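Local atomic coordinates of putative metal resistance protein (Proteus mirabilis, PDB entry 6C29), a protein that primes the disulfide isomerase ScsC through this N-terminal periplasmic part, a tandem immunoglobulin-fold domain, and as a whole probably reduces protein disulfides. Residues A[74-77]-A[82-85]; A[56-61]-A[93-98]; A[7-10]-A[16-19]. All coordinates share one frame; numbering follows the deposited sequence.

Contact 1: residues A[74-77]-A[82-85]; sequences PSAF and IHTQ
Phe77 and Thr84 face each other as a hydrogen-bonded antiparallel pair, and two backbone bonds of nearly equal length hold them together. Phe77 N gives its hydrogen to Thr84 O at 2.9 Å, and Thr84 N returns one to Phe77 O at 2.9 Å.

Both side chains leave on the same face of the sheet and cross at about a right angle. Phe77 keeps CG beside its own backbone N (chi1 -52°), which turns an edge of the ring toward Thr84. The hydroxyl of Thr84 sits near the plane of that ring, with OG1 3.7 Å from Phe77 CB and 4.0 Å from Phe77 CD2. It gets there because chi1 of 58° wedges OG1 between the backbone N and the carbonyl carbon of Thr84, on the side toward Phe77.

The two segments are the arms of a beta hairpin, with four residues between them. It belongs to a three-stranded antiparallel sheet in which 75-77 is an outer strand and 84-88 runs down the middle.

Gln85 pairs with Ala76 in the next, non-hydrogen-bonded position, and both side chains lie on the opposite face. Here CA-H groups take over: Gln85 CA comes within 3.4 Å of Ser75 O. Beyond CG the Gln85 chain is extended, and NE2 bonds to the backbone oxygens of Ser48 and Leu185, while Tyr184 of strand 182-186 packs against Ala76 and Gln85. Nearer the turn, the imidazole of His83 lies obliquely by Ala76, His83 CE1 to Ala76 CB 3.9 Å, and its ND1 is bonded to Asp78.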
loop_
_atom_site.group_PDB
_atom_site.type_symbol
_atom_site.label_atom_id
_atom_site.label_comp_id
_atom_site.label_asym_id
_atom_site.label_seq_id
_atom_site.Cartn_x
_atom_site.Cartn_y
_atom_site.Cartn_z
ATOM N N PRO A 74 -4.335 -3.280 2.053
ATOM C CA PRO A 74 -3.726 -4.482 1.456
ATOM C C PRO A 74 -4.328 -5.783 1.939
ATOM O O PRO A 74 -5.205 -5.821 2.813
ATOM C CB PRO A 74 -2.264 -4.381 1.914
ATOM C CG PRO A 74 -2.408 -3.783 3.306
ATOM C CD PRO A 74 -3.519 -2.767 3.175
ATOM N N SER A 75 -3.841 -6.867 1.360
ATOM C CA SER A 75 -4.154 -8.204 1.791
ATOM C C SER A 75 -2.860 -8.949 2.112
ATOM O O SER A 75 -1.781 -8.512 1.691
ATOM C CB SER A 75 -4.938 -8.936 0.694
ATOM O OG SER A 75 -6.175 -8.294 0.455
ATOM N N ALA A 76 -2.980 -10.068 2.824
ATOM C CA ALA A 76 -1.830 -10.885 3.148
ATOM C C ALA A 76 -1.914 -12.220 2.441
ATOM O O ALA A 76 -2.999 -12.768 2.258
ATOM C CB ALA A 76 -1.724 -11.089 4.653
ATOM N N PHE A 77 -0.754 -12.738 2.068
ATOM C CA PHE A 77 -0.681 -14.005 1.359
ATOM C C PHE A 77 0.439 -14.845 1.938
ATOM O O PHE A 77 1.473 -14.304 2.351
ATOM C CB PHE A 77 -0.426 -13.774 -0.139
ATOM C CG PHE A 77 -1.371 -12.820 -0.787
ATOM C CD1 PHE A 77 -2.566 -13.282 -1.328
ATOM C CD2 PHE A 77 -1.078 -11.464 -0.877
ATOM C CE1 PHE A 77 -3.453 -12.414 -1.936
ATOM C CE2 PHE A 77 -1.949 -10.608 -1.487
ATOM C CZ PHE A 77 -3.143 -11.076 -2.010
ATOM N N ILE A 82 5.943 -18.270 1.512
ATOM C CA ILE A 82 6.418 -16.880 1.678
ATOM C C ILE A 82 5.310 -15.943 2.209
ATOM O O ILE A 82 4.247 -15.869 1.589
ATOM C CB ILE A 82 6.912 -16.306 0.307
ATOM C CG1 ILE A 82 7.829 -17.304 -0.415
ATOM C CG2 ILE A 82 7.574 -14.948 0.468
ATOM C CD1 ILE A 82 9.099 -17.650 0.338
ATOM N N HIS A 83 5.523 -15.247 3.333
ATOM C CA HIS A 83 4.553 -14.238 3.790
ATOM C C HIS A 83 4.747 -12.873 3.138
ATOM O O HIS A 83 5.832 -12.286 3.229
ATOM C CB HIS A 83 4.599 -14.032 5.294
ATOM C CG HIS A 83 3.489 -13.159 5.810
ATOM N ND1 HIS A 83 2.169 -13.561 5.824
ATOM C CD2 HIS A 83 3.500 -11.903 6.320
ATOM C CE1 HIS A 83 1.418 -12.597 6.331
ATOM N NE2 HIS A 83 2.201 -11.578 6.637
ATOM N N THR A 84 3.685 -12.360 2.521
ATOM C CA THR A 84 3.739 -11.085 1.795
ATOM C C THR A 84 2.487 -10.244 2.002
ATOM O O THR A 84 1.422 -10.769 2.351
ATOM C CB THR A 84 3.929 -11.310 0.313
ATOM O OG1 THR A 84 2.858 -12.110 -0.190
ATOM C CG2 THR A 84 5.249 -12.018 0.053
ATOM N N GLN A 85 2.627 -8.937 1.791
ATOM C CA GLN A 85 1.524 -7.990 1.886
ATOM C C GLN A 85 1.354 -7.303 0.531
ATOM O O GLN A 85 2.326 -6.790 -0.020
ATOM C CB GLN A 85 1.763 -6.960 2.990
ATOM C CG GLN A 85 1.953 -7.654 4.341
ATOM C CD GLN A 85 2.253 -6.727 5.473
ATOM O OE1 GLN A 85 1.689 -6.872 6.559
ATOM N NE2 GLN A 85 3.194 -5.821 5.273
#

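Contact 2: residues A[56-61]-A[93-98]; sequences PEINWT and FPIELK
Trp60 and Leu97 reach each other with the same first torsion: in both, CG stands anti to the carbonyl carbon, chi1 -56° for Trp60 and -54° for Leu97, and each side chain runs from its strand toward the other. Leu97 sets one methyl over the indole and the other by its nitrogen edge. CD1 lies above one face, 4.2 Å from the centroid of the five-membered ring and displaced toward the rim, a CH-pi contact, while CD2 stands 3.8 Å from Trp60 NE1. That nitrogen is buried here and has no hydrogen-bond partner in the model.

The opposite face of the indole is taken by Ile58, two residues back on the same strand, whose CG2 sits 3.5 Å above the ring plane. The other branch of Ile58 goes across the gap, where its CD1 touches Ile95 CD1 at 3.9 Å. At the next step Pro56 CG approaches the ring of Phe93 obliquely, 4.2 Å from CZ. Around this row Leu34, Ile32 and Leu105 add further apolar groups.

No hydrogen bond crosses between the segments. Their backbones stay well apart, with Ile58 CA 10.2 Å from Ile95 CA, and the directions of 56-60 and 93-97 differ by 26°. Strand 57-60 belongs to one sheet and strand 90-97 to another, and this is the hydrophobic interior of an immunoglobulin-type beta sandwich, with sheet packed on sheet.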
loop_
_atom_site.group_PDB
_atom_site.type_symbol
_atom_site.label_atom_id
_atom_site.label_comp_id
_atom_site.label_asym_id
_atom_site.label_seq_id
_atom_site.Cartn_x
_atom_site.Cartn_y
_atom_site.Cartn_z
ATOM N N PRO A 56 5.803 -1.442 -5.650
ATOM C CA PRO A 56 5.786 -0.724 -6.941
ATOM C C PRO A 56 6.099 0.745 -6.741
ATOM O O PRO A 56 5.821 1.312 -5.688
ATOM C CB PRO A 56 4.357 -0.908 -7.446
ATOM C CG PRO A 56 3.559 -1.242 -6.230
ATOM C CD PRO A 56 4.474 -1.956 -5.275
ATOM N N GLU A 57 6.682 1.374 -7.761
ATOM C CA GLU A 57 6.987 2.800 -7.681
ATOM C C GLU A 57 7.020 3.420 -9.069
ATOM O O GLU A 57 7.185 2.704 -10.048
ATOM C CB GLU A 57 8.318 3.024 -6.965
ATOM C CG GLU A 57 9.525 2.556 -7.731
ATOM C CD GLU A 57 10.817 2.862 -6.991
ATOM O OE1 GLU A 57 10.753 3.124 -5.768
ATOM O OE2 GLU A 57 11.879 2.919 -7.644
ATOM N N ILE A 58 6.872 4.744 -9.131
ATOM C CA ILE A 58 6.993 5.484 -10.371
ATOM C C ILE A 58 8.084 6.521 -10.206
ATOM O O ILE A 58 8.118 7.253 -9.209
ATOM C CB ILE A 58 5.685 6.202 -10.783
ATOM C CG1 ILE A 58 4.582 5.197 -11.087
ATOM C CG2 ILE A 58 5.928 7.061 -12.027
ATOM C CD1 ILE A 58 3.207 5.829 -11.271
ATOM N N ASN A 59 8.931 6.612 -11.219
ATOM C CA ASN A 59 9.909 7.686 -11.316
ATOM C C ASN A 59 9.526 8.577 -12.483
ATOM O O ASN A 59 9.493 8.142 -13.639
ATOM C CB ASN A 59 11.299 7.090 -11.455
ATOM C CG ASN A 59 11.734 6.357 -10.173
ATOM O OD1 ASN A 59 12.145 6.989 -9.194
ATOM N ND2 ASN A 59 11.634 5.024 -10.171
ATOM N N TRP A 60 9.184 9.822 -12.165
ATOM C CA TRP A 60 8.764 10.796 -13.167
ATOM C C TRP A 60 9.987 11.505 -13.729
ATOM O O TRP A 60 10.936 11.787 -13.001
ATOM C CB TRP A 60 7.813 11.824 -12.559
ATOM C CG TRP A 60 6.602 11.230 -11.913
ATOM C CD1 TRP A 60 6.392 11.068 -10.587
ATOM C CD2 TRP A 60 5.435 10.712 -12.572
ATOM N NE1 TRP A 60 5.177 10.483 -10.367
ATOM C CE2 TRP A 60 4.564 10.255 -11.566
ATOM C CE3 TRP A 60 5.045 10.592 -13.904
ATOM C CZ2 TRP A 60 3.326 9.688 -11.851
ATOM C CZ3 TRP A 60 3.807 10.024 -14.187
ATOM C CH2 TRP A 60 2.972 9.579 -13.166
ATOM N N THR A 61 9.949 11.761 -15.030
ATOM C CA THR A 61 10.968 12.548 -15.715
ATOM C C THR A 61 10.923 14.008 -15.259
ATOM O O THR A 61 11.956 14.642 -15.081
ATOM C CB THR A 61 10.774 12.488 -17.225
ATOM O OG1 THR A 61 10.907 11.132 -17.666
ATOM C CG2 THR A 61 11.786 13.382 -17.942
ATOM N N PHE A 93 -4.221 2.539 -7.826
ATOM C CA PHE A 93 -3.504 3.457 -6.975
ATOM C C PHE A 93 -3.864 4.902 -7.315
ATOM O O PHE A 93 -3.555 5.362 -8.412
ATOM C CB PHE A 93 -1.989 3.254 -7.123
ATOM C CG PHE A 93 -1.519 1.875 -6.772
ATOM C CD1 PHE A 93 -1.471 1.468 -5.462
ATOM C CD2 PHE A 93 -1.108 0.975 -7.755
ATOM C CE1 PHE A 93 -1.047 0.207 -5.122
ATOM C CE2 PHE A 93 -0.676 -0.293 -7.410
ATOM C CZ PHE A 93 -0.640 -0.677 -6.089
ATOM N N PRO A 94 -4.528 5.626 -6.403
ATOM C CA PRO A 94 -4.648 7.076 -6.566
ATOM C C PRO A 94 -3.365 7.784 -6.160
ATOM O O PRO A 94 -2.821 7.478 -5.094
ATOM C CB PRO A 94 -5.800 7.454 -5.633
ATOM C CG PRO A 94 -6.187 6.183 -4.894
ATOM C CD PRO A 94 -5.128 5.172 -5.146
ATOM N N ILE A 95 -2.913 8.696 -7.002
ATOM C CA ILE A 95 -1.682 9.431 -6.836
ATOM C C ILE A 95 -1.995 10.916 -7.022
ATOM O O ILE A 95 -2.884 11.274 -7.798
ATOM C CB ILE A 95 -0.641 8.961 -7.846
ATOM C CG1 ILE A 95 -0.328 7.473 -7.614
ATOM C CG2 ILE A 95 0.617 9.780 -7.741
ATOM C CD1 ILE A 95 0.292 6.805 -8.795
ATOM N N GLU A 96 -1.322 11.760 -6.251
ATOM C CA GLU A 96 -1.464 13.202 -6.398
ATOM C C GLU A 96 -0.081 13.819 -6.505
ATOM O O GLU A 96 0.826 13.428 -5.779
ATOM C CB GLU A 96 -2.235 13.800 -5.222
ATOM C CG GLU A 96 -3.713 13.403 -5.198
ATOM C CD GLU A 96 -4.484 13.945 -3.995
ATOM O OE1 GLU A 96 -4.984 15.092 -4.074
ATOM O OE2 GLU A 96 -4.602 13.228 -2.971
ATOM N N LEU A 97 0.045 14.799 -7.404
ATOM C CA LEU A 97 1.291 15.523 -7.655
ATOM C C LEU A 97 0.990 17.014 -7.628
ATOM O O LEU A 97 -0.094 17.434 -8.021
ATOM C CB LEU A 97 1.923 15.209 -9.024
ATOM C CG LEU A 97 2.219 13.786 -9.440
ATOM C CD1 LEU A 97 2.798 13.827 -10.827
ATOM C CD2 LEU A 97 3.190 13.118 -8.495
ATOM N N LYS A 98 1.927 17.784 -7.089
ATOM C CA LYS A 98 1.862 19.255 -7.117
ATOM C C LYS A 98 3.012 19.852 -7.923
ATOM O O LYS A 98 4.016 19.188 -8.185
ATOM C CB LYS A 98 1.826 19.828 -5.704
ATOM C CG LYS A 98 0.537 19.513 -4.970
ATOM C CD LYS A 98 0.531 20.147 -3.607
ATOM C CE LYS A 98 -0.755 19.848 -2.861
ATOM N NZ LYS A 98 -0.644 20.347 -1.469
#

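Contact 3: residues A[7-10]-A[16-19]; sequences WLTM and AQVR
Leu8 and Val18 form the backbone joint, an antiparallel hydrogen-bonded pair. Leu8 N reaches Val18 O at 2.7 Å and Val18 N reaches Leu8 O at 3.0 Å. The axes of 8-10 and 16-19 run 140° apart, so the antiparallel strands splay, and two residue pairs further on a water bridges them: it accepts from N of Met10, a selenomethionine, at 3.0 Å and donates to Ala16 O at 2.7 Å.

CH-pi contact dominates among the side chains. Arg19 CB lies over the centre of the six-membered ring of Trp7, 3.6 Å from its centroid. With CG anti to the backbone N (chi1 174°) and the chain extended to NE, the arginine continues along the same face, so that CD comes 3.6 Å from Trp7 NE1. Its guanidinium plane is turned 33° from the indole.

Gln17 adds van der Waals contacts. Its NE2 lies 3.6 Å from Trp7 CB, and its CG runs beside Thr9 CG2 at 3.8 Å.

Charge anchors the far end of Arg19, in salt bridges to Glu35 and Asp4. Strand 16-24 is the outer strand of its four-stranded sheet, with strand 30-38 along one side bonding to Gln17 and Arg19 and the weakly bonded strand 8-10 along its other side, while Tyr123 and Leu125 of strand 118-128 pack against Leu8, Val18 and Met10 from the other sheet.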
loop_
_atom_site.group_PDB
_atom_site.type_symbol
_atom_site.label_atom_id
_atom_site.label_comp_id
_atom_site.label_asym_id
_atom_site.label_seq_id
_atom_site.Cartn_x
_atom_site.Cartn_y
_atom_site.Cartn_z
ATOM N N TRP A 7 -4.518 0.790 -22.121
ATOM C CA TRP A 7 -4.001 -0.396 -21.423
ATOM C C TRP A 7 -2.667 -0.797 -22.033
ATOM O O TRP A 7 -2.564 -1.060 -23.244
ATOM C CB TRP A 7 -5.033 -1.541 -21.454
ATOM C CG TRP A 7 -6.171 -1.248 -20.520
ATOM C CD1 TRP A 7 -7.397 -0.738 -20.846
ATOM C CD2 TRP A 7 -6.178 -1.415 -19.102
ATOM N NE1 TRP A 7 -8.155 -0.563 -19.713
ATOM C CE2 TRP A 7 -7.436 -0.990 -18.628
ATOM C CE3 TRP A 7 -5.241 -1.877 -18.180
ATOM C CZ2 TRP A 7 -7.768 -1.013 -17.292
ATOM C CZ3 TRP A 7 -5.586 -1.905 -16.844
ATOM C CH2 TRP A 7 -6.838 -1.475 -16.416
ATOM N N LEU A 8 -1.647 -0.845 -21.182
ATOM C CA LEU A 8 -0.282 -1.106 -21.598
ATOM C C LEU A 8 0.142 -2.495 -21.200
ATOM O O LEU A 8 -0.083 -2.947 -20.058
ATOM C CB LEU A 8 0.674 -0.093 -20.968
ATOM C CG LEU A 8 0.350 1.384 -21.184
ATOM C CD1 LEU A 8 1.266 2.243 -20.276
ATOM C CD2 LEU A 8 0.456 1.747 -22.656
ATOM N N THR A 9 0.826 -3.153 -22.117
ATOM C CA THR A 9 1.469 -4.417 -21.837
ATOM C C THR A 9 2.906 -4.293 -22.327
ATOM O O THR A 9 3.235 -3.429 -23.166
ATOM C CB THR A 9 0.780 -5.627 -22.511
ATOM O OG1 THR A 9 0.786 -5.443 -23.926
ATOM C CG2 THR A 9 -0.666 -5.793 -22.041
HETATM N N MSE A 10 3.762 -5.102 -21.743
HETATM C CA MSE A 10 5.145 -5.242 -22.173
HETATM C C MSE A 10 5.345 -6.649 -22.672
HETATM O O MSE A 10 4.756 -7.599 -22.104
HETATM C CB MSE A 10 6.081 -4.946 -20.999
HETATM C CG MSE A 10 6.102 -3.485 -20.611
HETATM SE SE MSE A 10 6.935 -2.439 -22.025
HETATM C CE MSE A 10 8.771 -2.895 -21.575
ATOM N N ALA A 16 0.373 -8.979 -16.581
ATOM C CA ALA A 16 -0.090 -7.688 -16.100
ATOM C C ALA A 16 -0.438 -6.765 -17.234
ATOM O O ALA A 16 0.162 -6.799 -18.300
ATOM C CB ALA A 16 0.943 -7.034 -15.205
ATOM N N GLN A 17 -1.419 -5.910 -16.993
ATOM C CA GLN A 17 -1.703 -4.792 -17.859
ATOM C C GLN A 17 -1.848 -3.575 -16.943
ATOM O O GLN A 17 -2.404 -3.713 -15.848
ATOM C CB GLN A 17 -3.006 -4.965 -18.615
ATOM C CG GLN A 17 -3.326 -6.218 -19.325
ATOM C CD GLN A 17 -4.684 -6.036 -19.970
ATOM O OE1 GLN A 17 -5.664 -6.648 -19.555
ATOM N NE2 GLN A 17 -4.767 -5.121 -20.918
ATOM N N VAL A 18 -1.404 -2.403 -17.405
ATOM C CA VAL A 18 -1.545 -1.194 -16.601
ATOM C C VAL A 18 -2.077 -0.047 -17.418
ATOM O O VAL A 18 -1.926 0.015 -18.626
ATOM C CB VAL A 18 -0.206 -0.756 -15.921
ATOM C CG1 VAL A 18 0.469 -1.951 -15.176
ATOM C CG2 VAL A 18 0.739 -0.138 -16.914
ATOM N N ARG A 19 -2.766 0.860 -16.744
ATOM C CA ARG A 19 -3.351 2.026 -17.386
ATOM C C ARG A 19 -3.268 3.194 -16.441
ATOM O O ARG A 19 -3.601 3.035 -15.279
ATOM C CB ARG A 19 -4.814 1.773 -17.746
ATOM C CG ARG A 19 -5.549 3.018 -18.306
ATOM C CD ARG A 19 -6.982 2.652 -18.746
ATOM N NE ARG A 19 -7.777 3.794 -19.219
ATOM C CZ ARG A 19 -8.932 4.205 -18.682
ATOM N NH1 ARG A 19 -9.448 3.616 -17.602
ATOM N NH2 ARG A 19 -9.582 5.226 -19.236
HETATM O O HOH W 1 2.635 -6.561 -19.374
#

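Overall arrangement
Contact 3 closes first along the chain, and contact 1 then lies nested inside the longer loop closed by contact 2. The segments of contacts 1 and 2 belong to the DsbD N-terminal family region. Contacts 2 and 3 share the sheet that holds strands 16-24 and 90-97; their centres are 16 Å apart, one between the facing sheets and the other at an outer strand. Contact 1 lies 23 Å from each, centre to centre, on a separate small sheet, although strand 84-88 leads directly into strand 90-97. Its touch with strand 182-186 puts that hairpin against the later part of this tandem immunoglobulin-fold domain.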